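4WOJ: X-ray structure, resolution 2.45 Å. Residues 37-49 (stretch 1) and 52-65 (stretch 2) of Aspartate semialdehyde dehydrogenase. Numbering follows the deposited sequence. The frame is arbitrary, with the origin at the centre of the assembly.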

# COMPACT_ATOMS: atom_id res chain seq x y z
N LEU B 37 -5.82 10.90 41.21
CA LEU B 37 -4.59 10.56 41.94
C LEU B 37 -3.82 9.50 41.17
O LEU B 37 -4.02 8.30 41.36
CB LEU B 37 -4.91 10.10 43.39
CG LEU B 37 -5.77 11.08 44.21
CD1 LEU B 37 -6.13 10.55 45.59
CD2 LEU B 37 -5.06 12.42 44.32
N PRO B 38 -2.92 9.92 40.28
CA PRO B 38 -2.28 8.92 39.47
C PRO B 38 -1.34 8.04 40.25
O PRO B 38 -0.76 8.48 41.23
CB PRO B 38 -1.50 9.74 38.44
CG PRO B 38 -2.08 11.10 38.50
CD PRO B 38 -2.47 11.27 39.94
N THR B 39 -1.21 6.79 39.81
CA THR B 39 -0.20 5.89 40.30
C THR B 39 0.37 5.16 39.11
O THR B 39 -0.37 4.71 38.26
CB THR B 39 -0.78 4.92 41.33
OG1 THR B 39 -1.25 5.66 42.46
CG2 THR B 39 0.25 3.90 41.77
N PHE B 40 1.68 5.03 39.07
CA PHE B 40 2.36 4.54 37.90
C PHE B 40 2.99 3.19 38.16
O PHE B 40 3.91 3.07 38.96
CB PHE B 40 3.40 5.58 37.44
CG PHE B 40 2.76 6.75 36.76
CD1 PHE B 40 2.37 6.66 35.42
CD2 PHE B 40 2.43 7.89 37.47
CE1 PHE B 40 1.74 7.71 34.80
CE2 PHE B 40 1.78 8.94 36.85
CZ PHE B 40 1.44 8.84 35.51
N PHE B 41 2.48 2.18 37.46
CA PHE B 41 2.90 0.80 37.66
C PHE B 41 3.98 0.36 36.72
O PHE B 41 4.13 0.88 35.61
CB PHE B 41 1.72 -0.13 37.53
CG PHE B 41 0.79 -0.05 38.67
CD1 PHE B 41 -0.29 0.82 38.63
CD2 PHE B 41 1.01 -0.81 39.81
CE1 PHE B 41 -1.16 0.88 39.70
CE2 PHE B 41 0.14 -0.73 40.89
CZ PHE B 41 -0.94 0.11 40.83
N SER B 42 4.76 -0.60 37.19
CA SER B 42 5.96 -0.94 36.48
C SER B 42 6.29 -2.39 36.71
O SER B 42 5.74 -3.05 37.60
CB SER B 42 7.12 -0.05 36.94
OG SER B 42 8.08 0.07 35.91
N THR B 43 7.16 -2.89 35.85
CA THR B 43 7.68 -4.23 36.01
C THR B 43 9.18 -4.23 36.13
O THR B 43 9.81 -5.25 35.88
CB THR B 43 7.28 -5.14 34.83
OG1 THR B 43 5.88 -4.99 34.56
CG2 THR B 43 7.60 -6.61 35.14
N SER B 44 9.80 -3.13 36.49
CA SER B 44 11.23 -3.21 36.76
C SER B 44 11.67 -2.38 37.93
O SER B 44 12.01 -2.91 38.98
CB SER B 44 12.08 -2.91 35.51
OG SER B 44 12.10 -1.53 35.16
N GLN B 45 11.67 -1.07 37.75
CA GLN B 45 12.27 -0.19 38.73
C GLN B 45 11.28 0.14 39.82
O GLN B 45 11.02 1.32 40.08
CB GLN B 45 12.75 1.10 38.06
CG GLN B 45 14.09 0.98 37.35
CD GLN B 45 15.26 0.84 38.32
OE1 GLN B 45 15.06 0.76 39.54
NE2 GLN B 45 16.47 0.81 37.79
N VAL B 46 10.72 -0.88 40.45
CA VAL B 46 9.70 -0.63 41.43
C VAL B 46 10.34 0.01 42.65
O VAL B 46 11.47 -0.31 42.99
CB VAL B 46 8.93 -1.90 41.84
CG1 VAL B 46 7.62 -1.49 42.49
CG2 VAL B 46 8.68 -2.77 40.62
N GLY B 47 9.62 0.92 43.27
CA GLY B 47 10.11 1.63 44.45
C GLY B 47 10.99 2.82 44.06
O GLY B 47 11.39 3.62 44.91
N GLN B 48 11.26 2.93 42.76
CA GLN B 48 12.09 3.97 42.23
C GLN B 48 11.23 5.16 41.89
O GLN B 48 10.06 5.02 41.55
CB GLN B 48 12.76 3.52 40.94
CG GLN B 48 14.20 3.98 40.76
CD GLN B 48 15.15 3.17 41.62
OE1 GLN B 48 14.87 2.88 42.79
NE2 GLN B 48 16.28 2.77 41.02
N LEU B 49 11.85 6.32 41.98
CA LEU B 49 11.23 7.54 41.52
C LEU B 49 11.52 7.64 40.05
O LEU B 49 12.67 7.77 39.65
CB LEU B 49 11.81 8.74 42.26
CG LEU B 49 11.33 8.79 43.72
CD1 LEU B 49 12.23 9.68 44.55
CD2 LEU B 49 9.87 9.23 43.80
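Stretch 2, residues 52-65: GFMQQYGALQDAYS

Leu-60 and its neighbours are gripped by stretch 1 on two flanks: Gln-61 to Ala-63 pair with the strand 37-42, while Leu-60 itself hydrogen-bonds to the turn that follows the strand. Gly-47 N donates to Leu-60 O (2.8 Å), and Leu-60 N donates to Gln-48 O (3.0 Å). The Leu-60 side chain points toward stretch 1, between Phe-40 and Gln-45, its CD2 3.7 Å from Phe-40 CB and its CD1 3.4 Å from Gln-45 O, a branched apolar group well suited to this buried pocket.

Gln-45 to Gln-48 form a type II turn, whose Gly-47 N and Gln-48 O make these two bonds. Gly-47 has a positive phi (83°), which favours glycine, and Val-46 lays its CG1 2.9 Å from Leu-60 O, a tight approach.

On the other flank, stretch 2 runs parallel to the strand. Gln-61 N donates to Phe-40 O (3.2 Å), Ser-42 N to Gln-61 O (2.9 Å), and Ala-63 N to Ser-42 O (2.6 Å). Phe-41 and Gln-61 share a sheet face, with Phe-41 CE2 3.6 Å from Gln-61 CB. The small Ala-63 fits closely, its CB 3.5 Å from Thr-43 OG1.

Before this, a 3-10 segment ending at Tyr-57 brings larger side chains onto Pro-38 and Phe-40 of the strand. Phe-40 is the hub: Met-54 CG lies over one face of its ring, 3.7 Å from Phe-40 CE1, a CH-pi contact in which one methylene sits almost on the ring normal; the rest of the side chain leads away. Tyr-57 CD2 meets the ring edge, 3.4 Å from Phe-40 CE2, and Tyr-57 in turn offers a ring face to Pro-38, whose CD is 3.4 Å from Tyr-57 CD1. Gly-58 then carries the chain out of the 3-10 segment with phi/psi of 105°/-148°, where a CB would jam against the preceding carbonyl oxygen.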

# COMPACT_ATOMS: atom_id res chain seq x y z
N GLY B 52 11.11 12.50 34.94
CA GLY B 52 10.01 13.17 34.26
C GLY B 52 8.88 13.49 35.22
O GLY B 52 8.98 13.33 36.44
N PHE B 53 7.76 13.92 34.65
CA PHE B 53 6.68 14.43 35.47
C PHE B 53 6.12 13.37 36.44
O PHE B 53 5.69 13.73 37.53
CB PHE B 53 5.57 15.01 34.61
CG PHE B 53 4.66 13.98 34.04
CD1 PHE B 53 5.03 13.26 32.93
CD2 PHE B 53 3.43 13.71 34.63
CE1 PHE B 53 4.21 12.29 32.40
CE2 PHE B 53 2.59 12.75 34.10
CZ PHE B 53 2.99 12.04 32.98
N MET B 54 6.13 12.10 36.03
CA MET B 54 5.63 11.01 36.87
C MET B 54 6.21 11.08 38.27
O MET B 54 5.59 10.60 39.22
CB MET B 54 6.01 9.65 36.30
CG MET B 54 5.11 9.12 35.20
SD MET B 54 6.11 8.30 33.96
CE MET B 54 6.98 9.74 33.32
N GLN B 55 7.40 11.63 38.37
CA GLN B 55 8.04 11.94 39.65
C GLN B 55 7.10 12.49 40.73
O GLN B 55 7.19 12.09 41.91
CB GLN B 55 9.20 12.92 39.43
CG GLN B 55 9.69 13.57 40.70
CD GLN B 55 11.15 13.98 40.62
OE1 GLN B 55 11.70 14.21 39.53
NE2 GLN B 55 11.78 14.07 41.77
N GLN B 56 6.21 13.39 40.33
CA GLN B 56 5.34 14.10 41.28
C GLN B 56 4.24 13.23 41.90
O GLN B 56 3.55 13.65 42.83
CB GLN B 56 4.75 15.37 40.63
CG GLN B 56 3.43 15.19 39.90
CD GLN B 56 2.96 16.47 39.24
OE1 GLN B 56 3.10 16.66 38.05
NE2 GLN B 56 2.39 17.36 40.03
N TYR B 57 4.07 12.03 41.38
CA TYR B 57 3.04 11.12 41.87
C TYR B 57 3.65 10.04 42.76
O TYR B 57 2.95 9.23 43.35
CB TYR B 57 2.26 10.53 40.70
CG TYR B 57 1.65 11.64 39.86
CD1 TYR B 57 0.67 12.47 40.39
CD2 TYR B 57 2.10 11.90 38.58
CE1 TYR B 57 0.12 13.51 39.64
CE2 TYR B 57 1.55 12.93 37.83
CZ TYR B 57 0.57 13.74 38.36
OH TYR B 57 0.05 14.77 37.63
N GLY B 58 4.98 10.07 42.86
CA GLY B 58 5.70 9.22 43.79
C GLY B 58 6.42 8.05 43.16
O GLY B 58 6.92 8.12 42.04
N ALA B 59 6.49 6.96 43.92
CA ALA B 59 7.27 5.79 43.54
C ALA B 59 6.49 4.86 42.63
O ALA B 59 5.26 4.77 42.72
CB ALA B 59 7.69 5.03 44.77
N LEU B 60 7.22 4.14 41.79
CA LEU B 60 6.61 3.15 40.91
C LEU B 60 6.18 1.95 41.71
O LEU B 60 6.98 1.38 42.44
CB LEU B 60 7.57 2.71 39.81
CG LEU B 60 8.06 3.81 38.89
CD1 LEU B 60 9.13 3.26 37.98
CD2 LEU B 60 6.89 4.41 38.12
N GLN B 61 4.92 1.57 41.55
CA GLN B 61 4.42 0.36 42.17
C GLN B 61 4.56 -0.81 41.22
O GLN B 61 4.95 -0.64 40.07
CB GLN B 61 2.99 0.60 42.66
CG GLN B 61 2.98 1.51 43.89
CD GLN B 61 1.60 1.90 44.38
OE1 GLN B 61 0.63 1.12 44.34
NE2 GLN B 61 1.50 3.13 44.87
N ASP B 62 4.27 -2.01 41.71
CA ASP B 62 4.48 -3.28 40.99
C ASP B 62 3.26 -3.64 40.11
O ASP B 62 2.14 -3.77 40.61
CB ASP B 62 4.77 -4.39 42.01
CG ASP B 62 5.08 -5.76 41.38
OD1 ASP B 62 5.22 -5.91 40.13
OD2 ASP B 62 5.20 -6.72 42.18
N ALA B 63 3.52 -3.79 38.81
CA ALA B 63 2.48 -4.12 37.83
C ALA B 63 1.77 -5.42 38.19
O ALA B 63 0.56 -5.54 38.05
CB ALA B 63 3.07 -4.21 36.43
N TYR B 64 2.55 -6.38 38.67
CA TYR B 64 2.05 -7.73 39.00
C TYR B 64 1.56 -7.88 40.43
O TYR B 64 0.99 -8.91 40.80
CB TYR B 64 3.11 -8.78 38.67
CG TYR B 64 3.36 -8.86 37.19
CD1 TYR B 64 2.48 -9.56 36.36
CD2 TYR B 64 4.43 -8.19 36.61
CE1 TYR B 64 2.68 -9.60 34.99
CE2 TYR B 64 4.64 -8.23 35.24
CZ TYR B 64 3.77 -8.94 34.44
OH TYR B 64 4.00 -8.96 33.08
N SER B 65 1.76 -6.86 41.26
CA SER B 65 1.22 -6.94 42.61
C SER B 65 -0.27 -6.72 42.53
O SER B 65 -0.72 -5.65 42.14
CB SER B 65 1.82 -5.91 43.55
OG SER B 65 0.94 -5.69 44.65